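Local coordinates for protein protease Do-like 1, chloroplastic (Arabidopsis thaliana, PDB 3QO6) that is a chloroplast thylakoid serine protease of the HtrA/Deg family, required at high temperature and able to degrade beta-casein, at residues G265-Q270 / E324-T329; V30-N35 / G139-L144; D97-V102 / T161-Q166. All blocks are in the same frame, centred on the assembly; numbering follows the deposited sequence.

Overall arrangement
Interaction 1 belongs to the PDZ domain, whereas interactions 2 and 3 lie in the protease domain. Interaction 2 joins strand 30-40 of the six-stranded barrel to the turn before strand 143-157 of the second sheet. Interaction 3 sets the loop between strands 88-97 and 102-107, with the predicted catalytic D101, beside strand 164-166, a neighbour of 143-157 in that sheet. Their segments alternate along the chain, tying the two halves of the protease together, with centres about 23 Å apart. Interaction 1 follows later in the chain, its centre about 26 Å from that of interaction 3 and about 48 Å from that of interaction 2.

Interaction 1: G265-Q270 / E324-T329; sequences GKAGLQ and EKISVT
L269 and I326 meet methyl to methyl, their side chains sliding past each other in opposite directions. CD1 is the branch of L269 that reaches across, 3.6 Å from CD1 of I326 and 3.7 Å from CG2 of I326, and less closely to CG2 of V328; the L269 chi1 of -99° is off the staggered positions. I326 can present both branches: CG1 lies anti to its carbonyl carbon (chi1 -60°) and the chain then runs out to CD1, while CG2, anti to the backbone N, lies 3.4 Å from the carbonyl O of A267. A267 points its CB at the strand, 3.6 Å from the carbonyl O of S327 and 3.7 Å from CG2 of V328. S327 turns its own side chain away. No hydrogen bond passes between the segments, so apolar packing carries the contact. The backbones of I326 and V328 pair with V315 and V313 of strand 312-318.

G268 ends helix 263-266 in a Schellman motif, its N bonded to G265 O at 2.7 Å. Its positive phi favours glycine; beyond it L269 brings only the end of its side chain up to the strand. A short helix closed this way against the C-terminal strand is part of the PDZ fold.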
ATOM      1  N   GLY B 265     -15.780   6.230 -44.155  1.00 76.86           N
ATOM      2  CA  GLY B 265     -15.189   5.198 -44.985  1.00 80.04           C
ATOM      3  C   GLY B 265     -15.708   5.332 -46.415  1.00 80.17           C
ATOM      4  O   GLY B 265     -14.922   5.512 -47.344  1.00 81.07           O
ATOM      5  N   LYS B 266     -17.032   5.255 -46.589  1.00 79.54           N
ATOM      6  CA  LYS B 266     -17.658   5.376 -47.903  1.00 75.09           C
ATOM      7  C   LYS B 266     -17.306   6.719 -48.512  1.00 76.50           C
ATOM      8  O   LYS B 266     -17.272   6.857 -49.735  1.00 81.49           O
ATOM      9  CB  LYS B 266     -19.175   5.256 -47.804  1.00 70.48           C
ATOM     10  CG  LYS B 266     -19.661   3.942 -47.232  1.00 73.64           C
ATOM     11  CD  LYS B 266     -21.108   4.037 -46.784  1.00 72.81           C
ATOM     12  CE  LYS B 266     -21.461   2.863 -45.914  1.00 74.76           C
ATOM     13  NZ  LYS B 266     -22.884   2.883 -45.464  1.00 83.66           N
ATOM     14  N   ALA B 267     -17.048   7.712 -47.666  1.00 73.90           N
ATOM     15  CA  ALA B 267     -16.687   9.036 -48.148  1.00 73.16           C
ATOM     16  C   ALA B 267     -15.208   9.113 -48.446  1.00 77.17           C
ATOM     17  O   ALA B 267     -14.719  10.186 -48.817  1.00 79.17           O
ATOM     18  CB  ALA B 267     -17.044  10.093 -47.130  1.00 75.15           C
ATOM     19  N   GLY B 268     -14.497   7.997 -48.238  1.00 77.71           N
ATOM     20  CA  GLY B 268     -13.064   7.930 -48.513  1.00 79.66           C
ATOM     21  C   GLY B 268     -11.991   8.602 -47.631  1.00 82.05           C
ATOM     22  O   GLY B 268     -10.944   9.044 -48.162  1.00 78.60           O
ATOM     23  N   LEU B 269     -12.223   8.706 -46.318  1.00 78.65           N
ATOM     24  CA  LEU B 269     -11.206   9.268 -45.430  1.00 77.32           C
ATOM     25  C   LEU B 269     -10.147   8.181 -45.244  1.00 78.72           C
ATOM     26  O   LEU B 269     -10.478   6.990 -45.181  1.00 75.49           O
ATOM     27  CB  LEU B 269     -11.791   9.634 -44.074  1.00 74.89           C
ATOM     28  CG  LEU B 269     -12.125  11.109 -43.918  1.00 76.92           C
ATOM     29  CD1 LEU B 269     -13.229  11.476 -44.905  1.00 79.04           C
ATOM     30  CD2 LEU B 269     -12.538  11.394 -42.472  1.00 74.61           C
ATOM     31  N   GLN B 270      -8.880   8.578 -45.142  1.00 80.99           N
ATOM     32  CA  GLN B 270      -7.806   7.598 -45.001  1.00 86.26           C
ATOM     33  C   GLN B 270      -7.380   7.298 -43.578  1.00 86.87           C
ATOM     34  O   GLN B 270      -7.283   8.193 -42.733  1.00 87.99           O
ATOM     35  CB  GLN B 270      -6.587   8.050 -45.784  1.00 91.89           C
ATOM     36  CG  GLN B 270      -6.873   8.347 -47.241  1.00100.70           C
ATOM     37  CD  GLN B 270      -5.703   9.030 -47.919  1.00104.87           C
ATOM     38  OE1 GLN B 270      -5.857   9.631 -48.978  1.00107.13           O
ATOM     39  NE2 GLN B 270      -4.521   8.942 -47.306  1.00109.69           N
ATOM     40  N   GLU B 324      -7.757  19.474 -47.392  1.00115.41           N
ATOM     41  CA  GLU B 324      -8.846  18.746 -48.047  1.00112.84           C
ATOM     42  C   GLU B 324     -10.178  19.218 -47.506  1.00110.98           C
ATOM     43  O   GLU B 324     -10.256  20.041 -46.591  1.00111.83           O
ATOM     44  CB  GLU B 324      -8.760  17.251 -47.770  1.00114.31           C
ATOM     45  CG  GLU B 324      -7.672  16.526 -48.505  1.00115.53           C
ATOM     46  CD  GLU B 324      -8.006  16.328 -49.950  1.00113.66           C
ATOM     47  OE1 GLU B 324      -9.079  15.750 -50.238  1.00111.89           O
ATOM     48  OE2 GLU B 324      -7.189  16.747 -50.795  1.00114.81           O
ATOM     49  N   LYS B 325     -11.228  18.647 -48.065  1.00107.43           N
ATOM     50  CA  LYS B 325     -12.585  18.975 -47.682  1.00103.72           C
ATOM     51  C   LYS B 325     -13.309  17.733 -48.156  1.00100.03           C
ATOM     52  O   LYS B 325     -13.082  17.295 -49.277  1.00 98.88           O
ATOM     53  CB  LYS B 325     -13.031  20.221 -48.451  1.00105.13           C
ATOM     54  CG  LYS B 325     -14.371  20.821 -48.059  1.00109.37           C
ATOM     55  CD  LYS B 325     -14.579  22.180 -48.768  1.00110.66           C
ATOM     56  CE  LYS B 325     -15.979  22.753 -48.525  1.00111.64           C
ATOM     57  NZ  LYS B 325     -16.050  24.216 -48.790  1.00110.51           N
ATOM     58  N   ILE B 326     -14.128  17.131 -47.301  1.00 95.96           N
ATOM     59  CA  ILE B 326     -14.853  15.918 -47.679  1.00 90.17           C
ATOM     60  C   ILE B 326     -16.241  15.926 -47.068  1.00 89.84           C
ATOM     61  O   ILE B 326     -16.421  16.240 -45.893  1.00 91.63           O
ATOM     62  CB  ILE B 326     -14.093  14.644 -47.224  1.00 86.84           C
ATOM     63  CG1 ILE B 326     -12.714  14.620 -47.886  1.00 85.33           C
ATOM     64  CG2 ILE B 326     -14.879  13.387 -47.589  1.00 84.31           C
ATOM     65  CD1 ILE B 326     -11.914  13.383 -47.625  1.00 88.43           C
ATOM     66  N   SER B 327     -17.241  15.617 -47.870  1.00 87.65           N
ATOM     67  CA  SER B 327     -18.570  15.597 -47.318  1.00 86.45           C
ATOM     68  C   SER B 327     -18.901  14.185 -46.875  1.00 84.06           C
ATOM     69  O   SER B 327     -18.733  13.214 -47.619  1.00 79.85           O
ATOM     70  CB  SER B 327     -19.595  16.119 -48.333  1.00 88.65           C
ATOM     71  OG  SER B 327     -19.840  17.506 -48.133  1.00 89.72           O
ATOM     72  N   VAL B 328     -19.348  14.076 -45.634  1.00 82.41           N
ATOM     73  CA  VAL B 328     -19.719  12.788 -45.090  1.00 82.29           C
ATOM     74  C   VAL B 328     -21.140  12.878 -44.578  1.00 83.08           C
ATOM     75  O   VAL B 328     -21.506  13.850 -43.922  1.00 81.74           O
ATOM     76  CB  VAL B 328     -18.802  12.402 -43.926  1.00 80.66           C
ATOM     77  CG1 VAL B 328     -19.087  10.977 -43.483  1.00 81.61           C
ATOM     78  CG2 VAL B 328     -17.359  12.537 -44.352  1.00 79.76           C
ATOM     79  N   THR B 329     -21.958  11.888 -44.907  1.00 84.61           N
ATOM     80  CA  THR B 329     -23.331  11.880 -44.402  1.00 85.76           C
ATOM     81  C   THR B 329     -23.378  10.889 -43.238  1.00 84.15           C
ATOM     82  O   THR B 329     -23.137   9.685 -43.396  1.00 81.68           O
ATOM     83  CB  THR B 329     -24.370  11.478 -45.481  1.00 84.64           C
ATOM     84  OG1 THR B 329     -23.701  11.022 -46.660  1.00 84.62           O
ATOM     85  CG2 THR B 329     -25.238  12.668 -45.839  1.00 88.05           C
TER

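Interaction 2: V30-N35 / G139-L144; sequences VVYITN and GLDHTL
Y32 and V30 face the turn at D141 and H142, the touching stretches running 164° apart, nearly antiparallel, without a backbone hydrogen bond between them; CA of V30 and CA of H142 are 7.1 Å apart, CA of Y32 and CA of D141 7.2 Å. V30 lies over one face of the H142 imidazole: its CB makes a CH-pi contact 4.1 Å from the ring centroid, and CG1 sits above the same ring toward the rim. The ring reaches this place with CG anti to the carbonyl carbon of H142 (chi1 -72°). The V30 carbonyl O also comes close to the CE1 and NE2 corner, but the angle at NE2 is too poor for a hydrogen bond. ND1 is hydrogen-bonded to T27 OG1, which probably holds the rotation of the ring.

H142 has a positive phi and, with T143, faces G135 in a G1 beta bulge, where strand 143-157 pairs with strand 130-135. The contact joins the first strand of one chymotrypsin-like barrel to the second sheet of the protease domain. T143 OG1 closes the turn on L140 O at 2.9 Å and is also bonded by Q170 and R154 of the second subunit, putting this turn at a subunit interface.

The Y32 ring meets the turn at its edge. D141 OD1 is 3.6 Å from CD1 of Y32, with carboxylate and ring only 15° from coplanar, and G139 O lies in the ring plane, 4.0 Å from CE1. Beyond that edge the Y32 hydroxyl is 3.7 Å from CA of G139 and hydrogen-bonds S54 OG.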
ATOM      1  N   VAL B  30     -39.404  10.632  -5.220  1.00 60.01           N
ATOM      2  CA  VAL B  30     -38.096   9.980  -5.296  1.00 63.20           C
ATOM      3  C   VAL B  30     -38.205   8.519  -4.917  1.00 62.23           C
ATOM      4  O   VAL B  30     -39.014   8.173  -4.072  1.00 62.95           O
ATOM      5  CB  VAL B  30     -37.021  10.756  -4.403  1.00 59.51           C
ATOM      6  CG1 VAL B  30     -35.707  10.023  -4.362  1.00 51.98           C
ATOM      7  CG2 VAL B  30     -36.777  12.151  -4.993  1.00 56.72           C
ATOM      8  N   VAL B  31     -37.393   7.670  -5.552  1.00 62.45           N
ATOM      9  CA  VAL B  31     -37.410   6.235  -5.280  1.00 64.83           C
ATOM     10  C   VAL B  31     -36.011   5.657  -5.044  1.00 70.23           C
ATOM     11  O   VAL B  31     -35.007   6.269  -5.453  1.00 70.95           O
ATOM     12  CB  VAL B  31     -38.060   5.441  -6.458  1.00 63.66           C
ATOM     13  CG1 VAL B  31     -39.393   6.080  -6.827  1.00 57.44           C
ATOM     14  CG2 VAL B  31     -37.099   5.377  -7.674  1.00 50.99           C
ATOM     15  N   TYR B  32     -35.960   4.483  -4.391  1.00 68.63           N
ATOM     16  CA  TYR B  32     -34.711   3.776  -4.111  1.00 70.64           C
ATOM     17  C   TYR B  32     -34.604   2.638  -5.158  1.00 74.49           C
ATOM     18  O   TYR B  32     -35.581   1.976  -5.443  1.00 78.46           O
ATOM     19  CB  TYR B  32     -34.769   3.232  -2.679  1.00 70.99           C
ATOM     20  CG  TYR B  32     -33.438   2.775  -2.072  1.00 78.04           C
ATOM     21  CD1 TYR B  32     -32.978   3.314  -0.854  1.00 81.38           C
ATOM     22  CD2 TYR B  32     -32.672   1.762  -2.671  1.00 79.38           C
ATOM     23  CE1 TYR B  32     -31.789   2.849  -0.245  1.00 83.64           C
ATOM     24  CE2 TYR B  32     -31.487   1.288  -2.080  1.00 82.96           C
ATOM     25  CZ  TYR B  32     -31.046   1.831  -0.867  1.00 86.64           C
ATOM     26  OH  TYR B  32     -29.867   1.370  -0.299  1.00 83.01           O
ATOM     27  N   ILE B  33     -33.433   2.412  -5.744  1.00 76.02           N
ATOM     28  CA  ILE B  33     -33.272   1.363  -6.749  1.00 74.24           C
ATOM     29  C   ILE B  33     -32.284   0.266  -6.338  1.00 76.40           C
ATOM     30  O   ILE B  33     -31.141   0.558  -6.028  1.00 74.51           O
ATOM     31  CB  ILE B  33     -32.773   1.990  -8.089  1.00 75.26           C
ATOM     32  CG1 ILE B  33     -33.921   2.765  -8.758  1.00 75.31           C
ATOM     33  CG2 ILE B  33     -32.167   0.903  -9.015  1.00 63.24           C
ATOM     34  CD1 ILE B  33     -33.539   3.417 -10.108  1.00 73.16           C
ATOM     35  N   THR B  34     -32.693  -1.002  -6.345  1.00 82.72           N
ATOM     36  CA  THR B  34     -31.722  -2.051  -5.986  1.00 86.07           C
ATOM     37  C   THR B  34     -31.294  -2.986  -7.112  1.00 87.31           C
ATOM     38  O   THR B  34     -32.107  -3.673  -7.726  1.00 85.11           O
ATOM     39  CB  THR B  34     -32.189  -2.944  -4.846  1.00 86.92           C
ATOM     40  OG1 THR B  34     -33.074  -2.210  -3.992  1.00 91.01           O
ATOM     41  CG2 THR B  34     -30.958  -3.427  -4.048  1.00 80.23           C
ATOM     42  N   ASN B  35     -29.981  -3.005  -7.322  1.00 89.28           N
ATOM     43  CA  ASN B  35     -29.280  -3.789  -8.336  1.00 92.55           C
ATOM     44  C   ASN B  35     -28.904  -5.166  -7.761  1.00 96.96           C
ATOM     45  O   ASN B  35     -27.788  -5.321  -7.264  1.00101.03           O
ATOM     46  CB  ASN B  35     -28.006  -3.001  -8.703  1.00 88.79           C
ATOM     47  CG  ASN B  35     -27.242  -3.580  -9.891  1.00 89.08           C
ATOM     48  OD1 ASN B  35     -26.930  -4.779  -9.934  1.00 91.05           O
ATOM     49  ND2 ASN B  35     -26.910  -2.713 -10.857  1.00 80.02           N
ATOM     50  N   GLY B 139     -26.909   4.504   1.364  1.00 60.66           N
ATOM     51  CA  GLY B 139     -28.149   3.866   1.766  1.00 59.76           C
ATOM     52  C   GLY B 139     -29.081   4.666   2.654  1.00 63.49           C
ATOM     53  O   GLY B 139     -30.108   4.140   3.101  1.00 66.34           O
ATOM     54  N   LEU B 140     -28.743   5.926   2.925  1.00 63.70           N
ATOM     55  CA  LEU B 140     -29.593   6.771   3.758  1.00 61.99           C
ATOM     56  C   LEU B 140     -30.738   7.259   2.865  1.00 63.41           C
ATOM     57  O   LEU B 140     -30.596   8.158   2.058  1.00 61.34           O
ATOM     58  CB  LEU B 140     -28.758   7.919   4.329  1.00 60.82           C
ATOM     59  CG  LEU B 140     -27.634   7.402   5.249  1.00 60.03           C
ATOM     60  CD1 LEU B 140     -26.547   8.453   5.416  1.00 58.36           C
ATOM     61  CD2 LEU B 140     -28.225   7.017   6.605  1.00 53.22           C
ATOM     62  N   ASP B 141     -31.874   6.596   3.015  1.00 70.08           N
ATOM     63  CA  ASP B 141     -33.095   6.826   2.241  1.00 70.52           C
ATOM     64  C   ASP B 141     -33.615   8.263   2.106  1.00 67.49           C
ATOM     65  O   ASP B 141     -33.952   8.895   3.093  1.00 62.02           O
ATOM     66  CB  ASP B 141     -34.206   5.922   2.824  1.00 76.73           C
ATOM     67  CG  ASP B 141     -35.468   5.870   1.954  1.00 86.41           C
ATOM     68  OD1 ASP B 141     -35.453   5.218   0.875  1.00 87.55           O
ATOM     69  OD2 ASP B 141     -36.490   6.480   2.358  1.00 92.38           O
ATOM     70  N   HIS B 142     -33.685   8.773   0.874  1.00 64.94           N
ATOM     71  CA  HIS B 142     -34.246  10.112   0.638  1.00 63.36           C
ATOM     72  C   HIS B 142     -33.543  11.240   1.389  1.00 62.39           C
ATOM     73  O   HIS B 142     -34.178  12.094   2.016  1.00 59.98           O
ATOM     74  CB  HIS B 142     -35.757  10.124   0.998  1.00 66.22           C
ATOM     75  CG  HIS B 142     -36.631   9.378   0.025  1.00 70.69           C
ATOM     76  ND1 HIS B 142     -37.779   9.924  -0.513  1.00 68.91           N
ATOM     77  CD2 HIS B 142     -36.510   8.145  -0.526  1.00 66.92           C
ATOM     78  CE1 HIS B 142     -38.324   9.064  -1.355  1.00 65.39           C
ATOM     79  NE2 HIS B 142     -37.573   7.977  -1.381  1.00 72.40           N
ATOM     80  N   THR B 143     -32.223  11.236   1.320  1.00 61.45           N
ATOM     81  CA  THR B 143     -31.435  12.254   1.971  1.00 57.77           C
ATOM     82  C   THR B 143     -31.520  13.566   1.205  1.00 58.56           C
ATOM     83  O   THR B 143     -31.433  13.598  -0.031  1.00 56.25           O
ATOM     84  CB  THR B 143     -29.979  11.846   2.019  1.00 57.75           C
ATOM     85  OG1 THR B 143     -29.828  10.800   2.977  1.00 63.44           O
ATOM     86  CG2 THR B 143     -29.094  13.038   2.377  1.00 57.01           C
ATOM     87  N   LEU B 144     -31.684  14.650   1.944  1.00 54.39           N
ATOM     88  CA  LEU B 144     -31.722  15.952   1.326  1.00 51.63           C
ATOM     89  C   LEU B 144     -30.396  16.688   1.586  1.00 52.85           C
ATOM     90  O   LEU B 144     -29.877  16.703   2.699  1.00 50.79           O
ATOM     91  CB  LEU B 144     -32.876  16.768   1.926  1.00 52.78           C
ATOM     92  CG  LEU B 144     -32.870  18.273   1.618  1.00 46.91           C
ATOM     93  CD1 LEU B 144     -33.400  18.502   0.235  1.00 47.18           C
ATOM     94  CD2 LEU B 144     -33.697  19.008   2.603  1.00 34.27           C
TER

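Interaction 3: D97-V102 / T161-Q166; sequences DQDKDV and TGRPIQ
CD of R163 sits over one face of the D99 carboxylate, 3.2 Å from OD1 of D99. The guanidinium beyond it is turned 30° from the plane of the carboxylate, and OD2 of D99 approaches it from well outside its plane, neither squarely over the face nor at the edge. The 3.8 Å from OD2 of D99 to NE of R163 makes a long salt bridge of charges alone, since no N-H points at the oxygen. In R163, CG is anti to the backbone N (chi1 -179°), and the chain extended to NE carries CD across the carboxylate. D99 OD2 has a further long, weak ion pair with R232. An alanine in place of R163 would probably leave D99 without the nearby arginine charge and open a gap where CG and CD had packed on its carboxylate.

Next to this pair, CG1 of I165 packs 3.4 Å from the carbonyl O of D99, and its CG2 touches CD of K100, whose chain bends at chi2 (-66°). Between the segments a water donates to P164 O at 2.9 Å and weakly to D99 O, while accepting from K100 NZ at 3.1 Å. K100 NZ has a second partner, D305, in a salt bridge. T161 crosses Q98 at about a right angle, its OG1 3.6 Å from Q98 O, without a hydrogen bond between them.

D101 and V102 both face D97 in a G1 beta bulge, and D101 OD2 bonds H71 ND1, consistent with the predicted charge relay to S180. The loop bearing D101 thus meets strand 164-166 through a long salt bridge without an aligned N-H, apolar contacts and one bridging water, a join that would probably tolerate small shifts.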
ATOM      1  N   ASP B  97     -29.728   5.467 -22.672  1.00 74.03           N
ATOM      2  CA  ASP B  97     -28.745   6.182 -23.481  1.00 71.26           C
ATOM      3  C   ASP B  97     -27.422   6.208 -22.735  1.00 71.41           C
ATOM      4  O   ASP B  97     -27.292   6.947 -21.775  1.00 71.03           O
ATOM      5  CB  ASP B  97     -29.203   7.613 -23.687  1.00 70.11           C
ATOM      6  CG  ASP B  97     -28.362   8.343 -24.680  1.00 70.81           C
ATOM      7  OD1 ASP B  97     -27.193   7.951 -24.898  1.00 77.28           O
ATOM      8  OD2 ASP B  97     -28.871   9.320 -25.246  1.00 75.75           O
ATOM      9  N   GLN B  98     -26.440   5.432 -23.175  1.00 72.19           N
ATOM     10  CA  GLN B  98     -25.149   5.383 -22.486  1.00 75.52           C
ATOM     11  C   GLN B  98     -24.342   6.659 -22.544  1.00 75.91           C
ATOM     12  O   GLN B  98     -23.572   6.959 -21.637  1.00 79.86           O
ATOM     13  CB  GLN B  98     -24.270   4.279 -23.050  1.00 79.21           C
ATOM     14  CG  GLN B  98     -24.674   2.894 -22.676  1.00 91.65           C
ATOM     15  CD  GLN B  98     -23.539   1.927 -22.927  1.00 98.60           C
ATOM     16  OE1 GLN B  98     -22.826   2.059 -23.923  1.00101.78           O
ATOM     17  NE2 GLN B  98     -23.364   0.947 -22.032  1.00100.72           N
ATOM     18  N   ASP B  99     -24.498   7.407 -23.619  1.00 74.83           N
ATOM     19  CA  ASP B  99     -23.731   8.613 -23.749  1.00 75.81           C
ATOM     20  C   ASP B  99     -24.079   9.665 -22.739  1.00 72.71           C
ATOM     21  O   ASP B  99     -23.190  10.302 -22.201  1.00 74.78           O
ATOM     22  CB  ASP B  99     -23.853   9.164 -25.162  1.00 80.77           C
ATOM     23  CG  ASP B  99     -23.042   8.367 -26.145  1.00 85.00           C
ATOM     24  OD1 ASP B  99     -22.097   7.657 -25.709  1.00 85.40           O
ATOM     25  OD2 ASP B  99     -23.338   8.460 -27.350  1.00 92.59           O
ATOM     26  N   LYS B 100     -25.361   9.847 -22.475  1.00 69.58           N
ATOM     27  CA  LYS B 100     -25.782  10.843 -21.512  1.00 67.80           C
ATOM     28  C   LYS B 100     -26.144  10.194 -20.183  1.00 65.65           C
ATOM     29  O   LYS B 100     -26.809  10.801 -19.349  1.00 66.41           O
ATOM     30  CB  LYS B 100     -26.975  11.616 -22.070  1.00 72.42           C
ATOM     31  CG  LYS B 100     -26.766  12.131 -23.485  1.00 77.05           C
ATOM     32  CD  LYS B 100     -25.670  13.174 -23.498  1.00 80.76           C
ATOM     33  CE  LYS B 100     -25.427  13.755 -24.880  1.00 85.16           C
ATOM     34  NZ  LYS B 100     -24.242  14.687 -24.845  1.00 91.14           N
ATOM     35  N   ASP B 101     -25.701   8.953 -19.998  1.00 64.80           N
ATOM     36  CA  ASP B 101     -25.951   8.175 -18.777  1.00 66.85           C
ATOM     37  C   ASP B 101     -27.360   8.271 -18.182  1.00 68.36           C
ATOM     38  O   ASP B 101     -27.534   8.321 -16.964  1.00 67.04           O
ATOM     39  CB  ASP B 101     -24.913   8.533 -17.710  1.00 70.22           C
ATOM     40  CG  ASP B 101     -24.818   7.500 -16.609  1.00 71.49           C
ATOM     41  OD1 ASP B 101     -25.059   6.299 -16.850  1.00 76.10           O
ATOM     42  OD2 ASP B 101     -24.474   7.885 -15.487  1.00 74.44           O
ATOM     43  N   VAL B 102     -28.356   8.262 -19.063  1.00 71.12           N
ATOM     44  CA  VAL B 102     -29.773   8.321 -18.696  1.00 72.12           C
ATOM     45  C   VAL B 102     -30.458   6.970 -18.952  1.00 72.95           C
ATOM     46  O   VAL B 102     -30.224   6.335 -19.979  1.00 75.95           O
ATOM     47  CB  VAL B 102     -30.489   9.340 -19.546  1.00 70.50           C
ATOM     48  CG1 VAL B 102     -31.984   9.243 -19.318  1.00 72.03           C
ATOM     49  CG2 VAL B 102     -29.976  10.704 -19.210  1.00 70.75           C
ATOM     50  N   THR B 161     -18.774   5.425 -20.826  1.00124.41           N
ATOM     51  CA  THR B 161     -18.375   5.141 -22.202  1.00122.98           C
ATOM     52  C   THR B 161     -17.095   5.893 -22.531  1.00118.22           C
ATOM     53  O   THR B 161     -16.398   5.565 -23.482  1.00114.77           O
ATOM     54  CB  THR B 161     -19.430   5.620 -23.199  1.00126.77           C
ATOM     55  OG1 THR B 161     -20.722   5.166 -22.778  1.00130.58           O
ATOM     56  CG2 THR B 161     -19.121   5.081 -24.594  1.00128.08           C
ATOM     57  N   GLY B 162     -16.805   6.919 -21.740  1.00114.95           N
ATOM     58  CA  GLY B 162     -15.615   7.715 -21.970  1.00110.83           C
ATOM     59  C   GLY B 162     -15.974   8.952 -22.767  1.00106.88           C
ATOM     60  O   GLY B 162     -15.312   9.991 -22.671  1.00106.94           O
ATOM     61  N   ARG B 163     -17.033   8.829 -23.564  1.00102.56           N
ATOM     62  CA  ARG B 163     -17.510   9.930 -24.378  1.00 97.43           C
ATOM     63  C   ARG B 163     -17.848  11.091 -23.442  1.00 95.61           C
ATOM     64  O   ARG B 163     -18.365  10.884 -22.355  1.00 95.23           O
ATOM     65  CB  ARG B 163     -18.756   9.497 -25.158  1.00 97.27           C
ATOM     66  CG  ARG B 163     -19.306  10.589 -26.051  1.00 98.59           C
ATOM     67  CD  ARG B 163     -20.426  10.127 -26.963  1.00 98.37           C
ATOM     68  NE  ARG B 163     -20.847  11.227 -27.833  1.00100.48           N
ATOM     69  CZ  ARG B 163     -20.798  11.196 -29.163  1.00 99.92           C
ATOM     70  NH1 ARG B 163     -20.345  10.106 -29.789  1.00 92.55           N
ATOM     71  NH2 ARG B 163     -21.190  12.264 -29.861  1.00 94.92           N
ATOM     72  N   PRO B 164     -17.534  12.331 -23.841  1.00 93.11           N
ATOM     73  CA  PRO B 164     -17.851  13.461 -22.961  1.00 89.10           C
ATOM     74  C   PRO B 164     -19.340  13.810 -22.945  1.00 85.72           C
ATOM     75  O   PRO B 164     -20.026  13.646 -23.947  1.00 84.03           O
ATOM     76  CB  PRO B 164     -17.010  14.584 -23.547  1.00 90.72           C
ATOM     77  CG  PRO B 164     -17.036  14.272 -25.010  1.00 91.64           C
ATOM     78  CD  PRO B 164     -16.757  12.779 -25.007  1.00 91.16           C
ATOM     79  N   ILE B 165     -19.837  14.267 -21.801  1.00 81.04           N
ATOM     80  CA  ILE B 165     -21.227  14.668 -21.696  1.00 77.07           C
ATOM     81  C   ILE B 165     -21.172  16.185 -21.644  1.00 81.40           C
ATOM     82  O   ILE B 165     -20.537  16.754 -20.758  1.00 82.01           O
ATOM     83  CB  ILE B 165     -21.891  14.162 -20.416  1.00 71.89           C
ATOM     84  CG1 ILE B 165     -21.695  12.651 -20.279  1.00 73.26           C
ATOM     85  CG2 ILE B 165     -23.365  14.484 -20.449  1.00 67.04           C
ATOM     86  CD1 ILE B 165     -22.368  12.025 -19.029  1.00 72.24           C
ATOM     87  N   GLN B 166     -21.809  16.842 -22.604  1.00 82.20           N
ATOM     88  CA  GLN B 166     -21.802  18.289 -22.649  1.00 81.01           C
ATOM     89  C   GLN B 166     -22.900  18.878 -21.780  1.00 81.24           C
ATOM     90  O   GLN B 166     -23.771  18.175 -21.281  1.00 84.78           O
ATOM     91  CB  GLN B 166     -22.012  18.766 -24.086  1.00 83.09           C
ATOM     92  CG  GLN B 166     -20.748  19.040 -24.898  1.00 92.11           C
ATOM     93  CD  GLN B 166     -19.942  17.791 -25.222  1.00 96.16           C
ATOM     94  OE1 GLN B 166     -20.479  16.788 -25.714  1.00 96.93           O
ATOM     95  NE2 GLN B 166     -18.636  17.855 -24.969  1.00 99.18           N
TER
HETATM   96  O   HOH W   1     -22.470  12.177 -24.172  1.00 63.14           O